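PDB 4QFK: ABC transporter periplasmic peptide-binding protein from Pseudoalteromonas, which probably captures dipeptides and other short peptides in the periplasm and delivers them to the membrane components of an ABC importer. Local coordinates for residues A[77-82]-A[91-96]; A[113-118]-A[161-166]; A[320-325]-A[390-395]. One frame throughout, in Å; residues are numbered along the deposited sequence.

Contact 1. Residues A[77-82]-A[91-96]; sequences ELATDW and VTFTLR
Thr80 meets the neighbouring strand through both branches of its side chain and through its backbone. Its methyl CG2 lies against the aliphatic part of Arg96, 3.4 Å from CG, the two side chains crossing at nearly a right angle. Its hydroxyl OG1 stands 3.7 Å from Thr94 CG2, a van der Waals contact; chi1 of 51° turns OG1 into the space between its own N and carbonyl carbon and sends CG2 toward the arginine. With an alanine here the Thr94 methyl and the Arg96 methylenes would probably lose this contact, and the arginine chain would be freer to swing. Next to it, Asp81 CB packs on Thr94 CB at 3.6 Å. Three backbone bonds hold the pair of strands: Thr80 N to Thr94 O, Thr94 N to Asp81 O at 2.7 Å, and Arg96 N to Leu78 O. Because Thr80 and Asp81 together face the single residue Thr94, the antiparallel hairpin of strands 79-84 and 90-95 carries a classic beta bulge, which shifts the register by one between the Ala79-Leu95 and Trp82-Phe93 pairs. Both are non-hydrogen-bonded pairs, and their side chains share the other face of the sheet. There the Phe93 ring offers CD2 to Trp82 CB at 3.7 Å and to Ala79 CB at 3.9 Å, while the indole extends past the strand pair to touch Phe74 and Leu175. The Phe93 ring also meets that of Phe165 on the next strand, the planes about 75° apart. At the open end of the hairpin a water bridges the segments: it donates to Glu77 O and accepts in plane at the guanidinium edge from Arg96 NH2, 2.7 Å away. Glu77 OE2 turns elsewhere, to a hydrogen bond with Ser66 OG.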
loop_
_atom_site.group_PDB
_atom_site.type_symbol
_atom_site.label_atom_id
_atom_site.label_comp_id
_atom_site.label_asym_id
_atom_site.label_seq_id
_atom_site.Cartn_x
_atom_site.Cartn_y
_atom_site.Cartn_z
ATOM N N GLU A 77 -2.522 12.117 16.229
ATOM C CA GLU A 77 -1.477 12.930 15.632
ATOM C C GLU A 77 -1.846 14.404 15.651
ATOM O O GLU A 77 -1.583 15.089 16.628
ATOM C CB GLU A 77 -1.172 12.504 14.191
ATOM C CG GLU A 77 -0.780 11.045 14.014
ATOM C CD GLU A 77 0.460 10.647 14.797
ATOM O OE1 GLU A 77 1.268 11.522 15.148
ATOM O OE2 GLU A 77 0.622 9.447 15.069
ATOM N N LEU A 78 -2.480 14.884 14.590
ATOM C CA LEU A 78 -2.940 16.264 14.548
ATOM C C LEU A 78 -4.320 16.330 15.207
ATOM O O LEU A 78 -4.743 17.383 15.660
ATOM C CB LEU A 78 -2.998 16.811 13.123
ATOM C CG LEU A 78 -1.704 17.368 12.524
ATOM C CD1 LEU A 78 -1.980 18.062 11.207
ATOM C CD2 LEU A 78 -0.979 18.300 13.479
ATOM N N ALA A 79 -5.012 15.196 15.244
ATOM C CA ALA A 79 -6.264 15.059 15.990
ATOM C C ALA A 79 -5.965 14.448 17.349
ATOM O O ALA A 79 -5.235 13.461 17.449
ATOM C CB ALA A 79 -7.261 14.206 15.247
ATOM N N THR A 80 -6.503 15.048 18.402
ATOM C CA THR A 80 -6.275 14.520 19.737
ATOM C C THR A 80 -7.389 13.545 20.076
ATOM O O THR A 80 -7.213 12.634 20.875
ATOM C CB THR A 80 -6.218 15.643 20.775
ATOM O OG1 THR A 80 -7.372 16.476 20.627
ATOM C CG2 THR A 80 -4.988 16.487 20.538
ATOM N N ASP A 81 -8.529 13.726 19.421
ATOM C CA ASP A 81 -9.705 12.931 19.714
ATOM C C ASP A 81 -10.542 12.700 18.467
ATOM O O ASP A 81 -10.656 13.578 17.615
ATOM C CB ASP A 81 -10.542 13.659 20.754
ATOM C CG ASP A 81 -10.922 12.772 21.894
ATOM O OD1 ASP A 81 -10.094 11.909 22.257
ATOM O OD2 ASP A 81 -12.047 12.935 22.423
ATOM N N TRP A 82 -11.131 11.521 18.357
ATOM C CA TRP A 82 -12.063 11.260 17.263
ATOM C C TRP A 82 -13.235 10.412 17.766
ATOM O O TRP A 82 -13.061 9.466 18.541
ATOM C CB TRP A 82 -11.370 10.584 16.079
ATOM C CG TRP A 82 -10.698 9.337 16.477
ATOM C CD1 TRP A 82 -11.177 8.069 16.349
ATOM C CD2 TRP A 82 -9.428 9.227 17.121
ATOM N NE1 TRP A 82 -10.277 7.171 16.870
ATOM C CE2 TRP A 82 -9.193 7.858 17.348
ATOM C CE3 TRP A 82 -8.467 10.156 17.532
ATOM C CZ2 TRP A 82 -8.034 7.392 17.955
ATOM C CZ3 TRP A 82 -7.314 9.692 18.143
ATOM C CH2 TRP A 82 -7.109 8.321 18.351
ATOM N N VAL A 91 -18.138 11.602 11.813
ATOM C CA VAL A 91 -16.876 11.406 12.511
ATOM C C VAL A 91 -16.327 12.770 12.923
ATOM O O VAL A 91 -16.053 13.625 12.080
ATOM C CB VAL A 91 -15.849 10.657 11.629
ATOM C CG1 VAL A 91 -14.605 10.282 12.435
ATOM C CG2 VAL A 91 -16.480 9.408 11.024
ATOM N N THR A 92 -16.170 12.970 14.224
ATOM C CA THR A 92 -15.781 14.266 14.743
ATOM C C THR A 92 -14.369 14.230 15.313
ATOM O O THR A 92 -14.103 13.511 16.278
ATOM C CB THR A 92 -16.740 14.733 15.847
ATOM O OG1 THR A 92 -18.038 14.994 15.289
ATOM C CG2 THR A 92 -16.207 15.996 16.508
ATOM N N PHE A 93 -13.475 15.013 14.717
ATOM C CA PHE A 93 -12.091 15.104 15.183
ATOM C C PHE A 93 -11.896 16.368 16.027
ATOM O O PHE A 93 -12.234 17.474 15.605
ATOM C CB PHE A 93 -11.108 15.116 13.997
ATOM C CG PHE A 93 -11.171 13.878 13.115
ATOM C CD1 PHE A 93 -12.074 13.796 12.064
ATOM C CD2 PHE A 93 -10.331 12.813 13.335
ATOM C CE1 PHE A 93 -12.134 12.677 11.258
ATOM C CE2 PHE A 93 -10.382 11.693 12.533
ATOM C CZ PHE A 93 -11.289 11.626 11.492
ATOM N N THR A 94 -11.370 16.199 17.232
ATOM C CA THR A 94 -10.933 17.334 18.017
ATOM C C THR A 94 -9.486 17.547 17.621
ATOM O O THR A 94 -8.762 16.578 17.397
ATOM C CB THR A 94 -11.041 17.037 19.511
ATOM O OG1 THR A 94 -12.400 16.727 19.827
ATOM C CG2 THR A 94 -10.608 18.241 20.334
ATOM N N LEU A 95 -9.055 18.800 17.527
ATOM C CA LEU A 95 -7.747 19.094 16.942
ATOM C C LEU A 95 -6.712 19.693 17.909
ATOM O O LEU A 95 -7.001 20.629 18.650
ATOM C CB LEU A 95 -7.904 19.989 15.696
ATOM C CG LEU A 95 -8.806 19.469 14.573
ATOM C CD1 LEU A 95 -9.084 20.532 13.526
ATOM C CD2 LEU A 95 -8.209 18.224 13.920
ATOM N N ARG A 96 -5.492 19.159 17.852
ATOM C CA ARG A 96 -4.363 19.679 18.614
ATOM C C ARG A 96 -4.290 21.206 18.542
ATOM O O ARG A 96 -4.409 21.786 17.470
ATOM C CB ARG A 96 -3.046 19.087 18.084
ATOM C CG ARG A 96 -2.399 18.073 19.000
ATOM C CD ARG A 96 -0.908 17.937 18.782
ATOM N NE ARG A 96 -0.168 18.487 19.912
ATOM C CZ ARG A 96 0.245 17.758 20.949
ATOM N NH1 ARG A 96 0.909 18.324 21.951
ATOM N NH2 ARG A 96 0.004 16.451 20.972
HETATM O O HOH W 1 -1.219 14.435 19.567
#

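Contact 2. Residues A[113-118]-A[161-166]; sequences FNADDV and HQVRFE
Val163 reaches from its strand to the first turn of the helix with both methyls. Its CB points at the helix; from there CG2 comes within 3.7 Å of Ala115 CB, and CG1 lies 4.1 Å from Val118 CG1. The two branches thus touch residues three apart on the helix, a spacing that puts Ala115 and Val118 on one side of it. Ala115 CB also rests near the backbone of Gln162, 3.8 Å from its O. Val118 CG1, anti to the backbone N (chi1 178°), extends beyond Val163 to the Phe165 ring, meeting it at the edge, near the ring plane, with CE1 and CZ both 3.9 Å away. These apolar contacts seat the N-terminal end of helix 115-126 on strand 162-167 of a four-stranded antiparallel sheet, on the face from which Val163 points; Leu95 of the adjoining strand touches Val118 as well. No hydrogen bond joins the two segments; the helix start carries a capping box of its own. Asn114 is the N-cap: its OD1 accepts a weak bond from Asp116 N, and its own N donates to Asp117 OD2 at 2.9 Å, the oxygen being met on its anti side and the donor lying 25° out of the carboxylate plane. Asp117 is positioned in turn by a salt bridge to Arg111 and by Lys188 N, which bonds to OD1. Ahead of the cap, the His161 imidazole turns its edge to the chain: CE1 lies 3.5 Å from Phe113 O, close to the ring plane, and 4.1 Å from Asn114 CB. His161 ND1 is buried here and has no hydrogen-bond partner in the model. The Phe165 ring also meets that of Phe174, the planes about 60° apart.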
loop_
_atom_site.group_PDB
_atom_site.type_symbol
_atom_site.label_atom_id
_atom_site.label_comp_id
_atom_site.label_asym_id
_atom_site.label_seq_id
_atom_site.Cartn_x
_atom_site.Cartn_y
_atom_site.Cartn_z
ATOM N N PHE A 113 -2.516 26.134 12.926
ATOM C CA PHE A 113 -3.376 25.120 12.332
ATOM C C PHE A 113 -4.708 24.991 13.058
ATOM O O PHE A 113 -4.736 24.905 14.282
ATOM C CB PHE A 113 -2.687 23.776 12.383
ATOM C CG PHE A 113 -3.628 22.607 12.332
ATOM C CD1 PHE A 113 -4.268 22.270 11.158
ATOM C CD2 PHE A 113 -3.844 21.830 13.460
ATOM C CE1 PHE A 113 -5.094 21.183 11.098
ATOM C CE2 PHE A 113 -4.670 20.737 13.412
ATOM C CZ PHE A 113 -5.301 20.414 12.224
ATOM N N ASN A 114 -5.794 24.957 12.284
ATOM C CA ASN A 114 -7.148 24.875 12.803
ATOM C C ASN A 114 -8.082 24.119 11.838
ATOM O O ASN A 114 -7.652 23.614 10.786
ATOM C CB ASN A 114 -7.712 26.274 13.160
ATOM C CG ASN A 114 -8.009 27.136 11.930
ATOM O OD1 ASN A 114 -8.198 26.630 10.825
ATOM N ND2 ASN A 114 -8.067 28.443 12.130
ATOM N N ALA A 115 -9.357 24.041 12.208
ATOM C CA ALA A 115 -10.314 23.244 11.459
ATOM C C ALA A 115 -10.452 23.648 9.975
ATOM O O ALA A 115 -10.695 22.785 9.112
ATOM C CB ALA A 115 -11.669 23.245 12.163
ATOM N N ASP A 116 -10.295 24.942 9.680
ATOM C CA ASP A 116 -10.399 25.423 8.303
ATOM C C ASP A 116 -9.405 24.683 7.426
ATOM O O ASP A 116 -9.670 24.425 6.254
ATOM C CB ASP A 116 -10.110 26.919 8.210
ATOM C CG ASP A 116 -11.125 27.760 8.948
ATOM O OD1 ASP A 116 -12.329 27.425 8.897
ATOM O OD2 ASP A 116 -10.710 28.757 9.584
ATOM N N ASP A 117 -8.258 24.341 8.001
ATOM C CA ASP A 117 -7.225 23.644 7.246
ATOM C C ASP A 117 -7.651 22.220 6.911
ATOM O O ASP A 117 -7.353 21.723 5.823
ATOM C CB ASP A 117 -5.917 23.601 8.026
ATOM C CG ASP A 117 -5.394 24.971 8.354
ATOM O OD1 ASP A 117 -5.334 25.812 7.432
ATOM O OD2 ASP A 117 -5.041 25.210 9.535
ATOM N N VAL A 118 -8.321 21.549 7.850
ATOM C CA VAL A 118 -8.725 20.169 7.601
ATOM C C VAL A 118 -9.823 20.182 6.551
ATOM O O VAL A 118 -9.896 19.312 5.683
ATOM C CB VAL A 118 -9.236 19.484 8.869
ATOM C CG1 VAL A 118 -9.708 18.056 8.551
ATOM C CG2 VAL A 118 -8.162 19.501 9.942
ATOM N N HIS A 161 -11.216 24.130 16.586
ATOM C CA HIS A 161 -10.373 22.977 16.817
ATOM C C HIS A 161 -11.239 21.731 16.939
ATOM O O HIS A 161 -10.958 20.807 17.691
ATOM C CB HIS A 161 -9.494 23.222 18.041
ATOM C CG HIS A 161 -8.527 24.355 17.858
ATOM N ND1 HIS A 161 -7.425 24.271 17.030
ATOM C CD2 HIS A 161 -8.515 25.608 18.368
ATOM C CE1 HIS A 161 -6.769 25.417 17.051
ATOM N NE2 HIS A 161 -7.407 26.245 17.855
ATOM N N GLN A 162 -12.311 21.713 16.171
ATOM C CA GLN A 162 -13.127 20.520 16.098
ATOM C C GLN A 162 -13.854 20.508 14.760
ATOM O O GLN A 162 -14.345 21.538 14.301
ATOM C CB GLN A 162 -14.089 20.438 17.294
ATOM C CG GLN A 162 -14.916 19.154 17.344
ATOM C CD GLN A 162 -15.899 19.113 18.518
ATOM O OE1 GLN A 162 -17.103 18.997 18.318
ATOM N NE2 GLN A 162 -15.381 19.192 19.739
ATOM N N VAL A 163 -13.909 19.340 14.136
ATOM C CA VAL A 163 -14.364 19.242 12.758
ATOM C C VAL A 163 -15.166 17.955 12.618
ATOM O O VAL A 163 -14.821 16.937 13.229
ATOM C CB VAL A 163 -13.128 19.249 11.798
ATOM C CG1 VAL A 163 -12.841 17.868 11.249
ATOM C CG2 VAL A 163 -13.304 20.244 10.682
ATOM N N ARG A 164 -16.253 17.991 11.855
ATOM C CA ARG A 164 -17.069 16.796 11.689
ATOM C C ARG A 164 -17.207 16.411 10.235
ATOM O O ARG A 164 -17.684 17.201 9.428
ATOM C CB ARG A 164 -18.457 16.987 12.302
ATOM C CG ARG A 164 -19.401 15.811 12.088
ATOM C CD ARG A 164 -20.743 15.985 12.847
ATOM N NE ARG A 164 -21.463 17.205 12.487
ATOM C CZ ARG A 164 -21.528 18.282 13.267
ATOM N NH1 ARG A 164 -20.917 18.281 14.448
ATOM N NH2 ARG A 164 -22.199 19.361 12.870
ATOM N N PHE A 165 -16.777 15.195 9.910
ATOM C CA PHE A 165 -16.960 14.630 8.580
ATOM C C PHE A 165 -18.325 13.965 8.532
ATOM O O PHE A 165 -18.629 13.095 9.358
ATOM C CB PHE A 165 -15.899 13.563 8.278
ATOM C CG PHE A 165 -14.528 14.111 7.943
ATOM C CD1 PHE A 165 -13.797 14.825 8.880
ATOM C CD2 PHE A 165 -13.958 13.868 6.689
ATOM C CE1 PHE A 165 -12.526 15.323 8.565
ATOM C CE2 PHE A 165 -12.699 14.352 6.359
ATOM C CZ PHE A 165 -11.976 15.082 7.306
ATOM N N GLU A 166 -19.146 14.376 7.572
ATOM C CA GLU A 166 -20.404 13.705 7.303
ATOM C C GLU A 166 -20.235 12.808 6.080
ATOM O O GLU A 166 -19.760 13.249 5.027
ATOM C CB GLU A 166 -21.532 14.725 7.102
ATOM C CG GLU A 166 -21.592 15.822 8.187
ATOM C CD GLU A 166 -22.751 15.680 9.182
ATOM O OE1 GLU A 166 -22.768 14.710 9.973
ATOM O OE2 GLU A 166 -23.634 16.566 9.195
#

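Contact 3. Residues A[320-325]-A[390-395]; sequences EKIMQA and RKMAEL
Leu395 lays its CD1 methyl over one turn of the facing helix, 3.9 Å from Ile322 CA and 4.1 Å from Ala325 CB. The same methyl brushes the aliphatic start of Lys321, whose amine end turns from the contact. Beside it Ile322 and Met392 overlap: Ile322 CG1 is met by Met392 CE at 3.8 Å and by Met392 CG at 4.0 Å. The methionine runs extended as far as its sulfur and bends only at the last torsion, chi3 -65°, which brings CE in against the isoleucine. Farther along, Lys391 supplies the polar link. Its chain, bent at chi2 and chi4, carries NZ to Ala325 O at 2.9 Å, a hydrogen bond made in the carbonyl plane. This carbonyl lies where helix 319-327 widens into a pi-type turn. The inner side of the contact continues into the domain, with Ile322 on Ile503 and Met392 on Leu430, both residues of sheet strands. With axes 10.3 Å apart and N-to-C directions 148° apart, segments 320-325 and 390-395 form a roughly antiparallel helix pair packed beside a mixed sheet, an alpha/beta layering consistent with a lobe of a periplasmic solute-binding protein.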
loop_
_atom_site.group_PDB
_atom_site.type_symbol
_atom_site.label_atom_id
_atom_site.label_comp_id
_atom_site.label_asym_id
_atom_site.label_seq_id
_atom_site.Cartn_x
_atom_site.Cartn_y
_atom_site.Cartn_z
ATOM N N GLU A 320 8.690 -23.475 -5.855
ATOM C CA GLU A 320 10.125 -23.294 -5.646
ATOM C C GLU A 320 10.778 -22.704 -6.884
ATOM O O GLU A 320 11.510 -21.720 -6.810
ATOM C CB GLU A 320 10.818 -24.616 -5.297
ATOM C CG GLU A 320 10.748 -24.992 -3.827
ATOM C CD GLU A 320 10.997 -23.806 -2.909
ATOM O OE1 GLU A 320 12.157 -23.325 -2.847
ATOM O OE2 GLU A 320 10.020 -23.349 -2.265
ATOM N N LYS A 321 10.515 -23.323 -8.023
ATOM C CA LYS A 321 11.023 -22.810 -9.275
ATOM C C LYS A 321 10.657 -21.333 -9.430
ATOM O O LYS A 321 11.447 -20.538 -9.921
ATOM C CB LYS A 321 10.493 -23.639 -10.448
ATOM C CG LYS A 321 10.919 -23.134 -11.828
ATOM C CD LYS A 321 12.382 -22.682 -11.846
ATOM C CE LYS A 321 13.353 -23.836 -11.605
ATOM N NZ LYS A 321 14.726 -23.472 -12.086
ATOM N N ILE A 322 9.467 -20.954 -9.004
ATOM C CA ILE A 322 9.039 -19.589 -9.250
ATOM C C ILE A 322 9.643 -18.586 -8.266
ATOM O O ILE A 322 9.829 -17.424 -8.612
ATOM C CB ILE A 322 7.498 -19.467 -9.407
ATOM C CG1 ILE A 322 6.992 -18.087 -8.991
ATOM C CG2 ILE A 322 6.803 -20.529 -8.644
ATOM C CD1 ILE A 322 6.931 -17.876 -7.565
ATOM N N MET A 323 9.960 -19.033 -7.052
ATOM C CA MET A 323 10.662 -18.176 -6.102
ATOM C C MET A 323 12.017 -17.838 -6.686
ATOM O O MET A 323 12.447 -16.682 -6.638
ATOM C CB MET A 323 10.824 -18.857 -4.737
ATOM C CG MET A 323 9.507 -19.263 -4.082
ATOM S SD MET A 323 8.362 -17.876 -3.969
ATOM C CE MET A 323 9.299 -16.720 -2.947
ATOM N N GLN A 324 12.676 -18.844 -7.260
ATOM C CA GLN A 324 14.027 -18.656 -7.805
ATOM C C GLN A 324 14.080 -17.909 -9.128
ATOM O O GLN A 324 14.951 -17.074 -9.320
ATOM C CB GLN A 324 14.753 -19.992 -7.959
ATOM C CG GLN A 324 15.042 -20.691 -6.646
ATOM C CD GLN A 324 15.391 -22.145 -6.856
ATOM O OE1 GLN A 324 16.193 -22.722 -6.112
ATOM N NE2 GLN A 324 14.791 -22.752 -7.879
ATOM N N ALA A 325 13.150 -18.201 -10.029
ATOM C CA ALA A 325 13.204 -17.661 -11.384
ATOM C C ALA A 325 12.256 -16.488 -11.629
ATOM O O ALA A 325 12.216 -15.943 -12.731
ATOM C CB ALA A 325 12.933 -18.769 -12.399
ATOM N N ARG A 390 4.358 -12.428 -16.533
ATOM C CA ARG A 390 4.606 -13.115 -17.799
ATOM C C ARG A 390 5.546 -14.294 -17.563
ATOM O O ARG A 390 5.248 -15.429 -17.947
ATOM C CB ARG A 390 5.194 -12.151 -18.840
ATOM C CG ARG A 390 5.392 -12.765 -20.230
ATOM C CD ARG A 390 4.105 -13.438 -20.694
ATOM N NE ARG A 390 4.084 -13.777 -22.120
ATOM C CZ ARG A 390 3.319 -13.172 -23.034
ATOM N NH1 ARG A 390 2.506 -12.175 -22.687
ATOM N NH2 ARG A 390 3.356 -13.573 -24.301
ATOM N N LYS A 391 6.674 -14.031 -16.907
ATOM C CA LYS A 391 7.645 -15.090 -16.687
ATOM C C LYS A 391 7.020 -16.186 -15.830
ATOM O O LYS A 391 7.239 -17.366 -16.065
ATOM C CB LYS A 391 8.915 -14.560 -16.026
ATOM C CG LYS A 391 9.873 -15.645 -15.572
ATOM C CD LYS A 391 10.537 -16.311 -16.756
ATOM C CE LYS A 391 11.884 -16.907 -16.360
ATOM N NZ LYS A 391 12.703 -15.918 -15.586
ATOM N N MET A 392 6.236 -15.780 -14.836
ATOM C CA MET A 392 5.554 -16.733 -13.959
ATOM C C MET A 392 4.556 -17.550 -14.774
ATOM O O MET A 392 4.398 -18.750 -14.565
ATOM C CB MET A 392 4.860 -16.006 -12.795
ATOM C CG MET A 392 4.324 -16.925 -11.703
ATOM S SD MET A 392 3.416 -16.054 -10.391
ATOM C CE MET A 392 4.729 -15.069 -9.670
ATOM N N ALA A 393 3.907 -16.885 -15.721
ATOM C CA ALA A 393 2.942 -17.542 -16.585
ATOM C C ALA A 393 3.648 -18.608 -17.398
ATOM O O ALA A 393 3.121 -19.691 -17.590
ATOM C CB ALA A 393 2.244 -16.530 -17.490
ATOM N N GLU A 394 4.867 -18.316 -17.840
ATOM C CA GLU A 394 5.620 -19.270 -18.644
ATOM C C GLU A 394 5.967 -20.518 -17.832
ATOM O O GLU A 394 5.750 -21.629 -18.282
ATOM C CB GLU A 394 6.865 -18.600 -19.275
ATOM C CG GLU A 394 6.482 -17.307 -20.023
ATOM C CD GLU A 394 7.629 -16.619 -20.757
ATOM O OE1 GLU A 394 8.808 -16.787 -20.361
ATOM O OE2 GLU A 394 7.330 -15.909 -21.745
ATOM N N LEU A 395 6.490 -20.328 -16.628
ATOM C CA LEU A 395 6.863 -21.462 -15.795
ATOM C C LEU A 395 5.618 -22.297 -15.516
ATOM O O LEU A 395 5.638 -23.534 -15.593
ATOM C CB LEU A 395 7.477 -20.983 -14.476
ATOM C CG LEU A 395 8.629 -19.985 -14.572
ATOM C CD1 LEU A 395 8.994 -19.469 -13.193
ATOM C CD2 LEU A 395 9.826 -20.637 -15.235
#

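Overall arrangement
From the N terminus, contact 1 closes first, over the short turn between strands 79-84 and 90-95. After a connecting loop the chain enters helix 115-126, and contact 2 brings strand 162-167 back to the start of that helix after an excursion through two short helices and strand 152-159. Contacts 1 and 2 touch, their centres about 8 Å apart: strands 90-95 and 162-167 are neighbours in one sheet, probably joined by backbone bonds from Leu95 N to His161 O and from Phe165 N to Val91 O. Contact 3 closes much later, pairing helices 319-327 and 389-401 on the other side of the chain's centre, about 48 to 50 Å from the other two, centre to centre. The three follow in series, neither nested nor crossed.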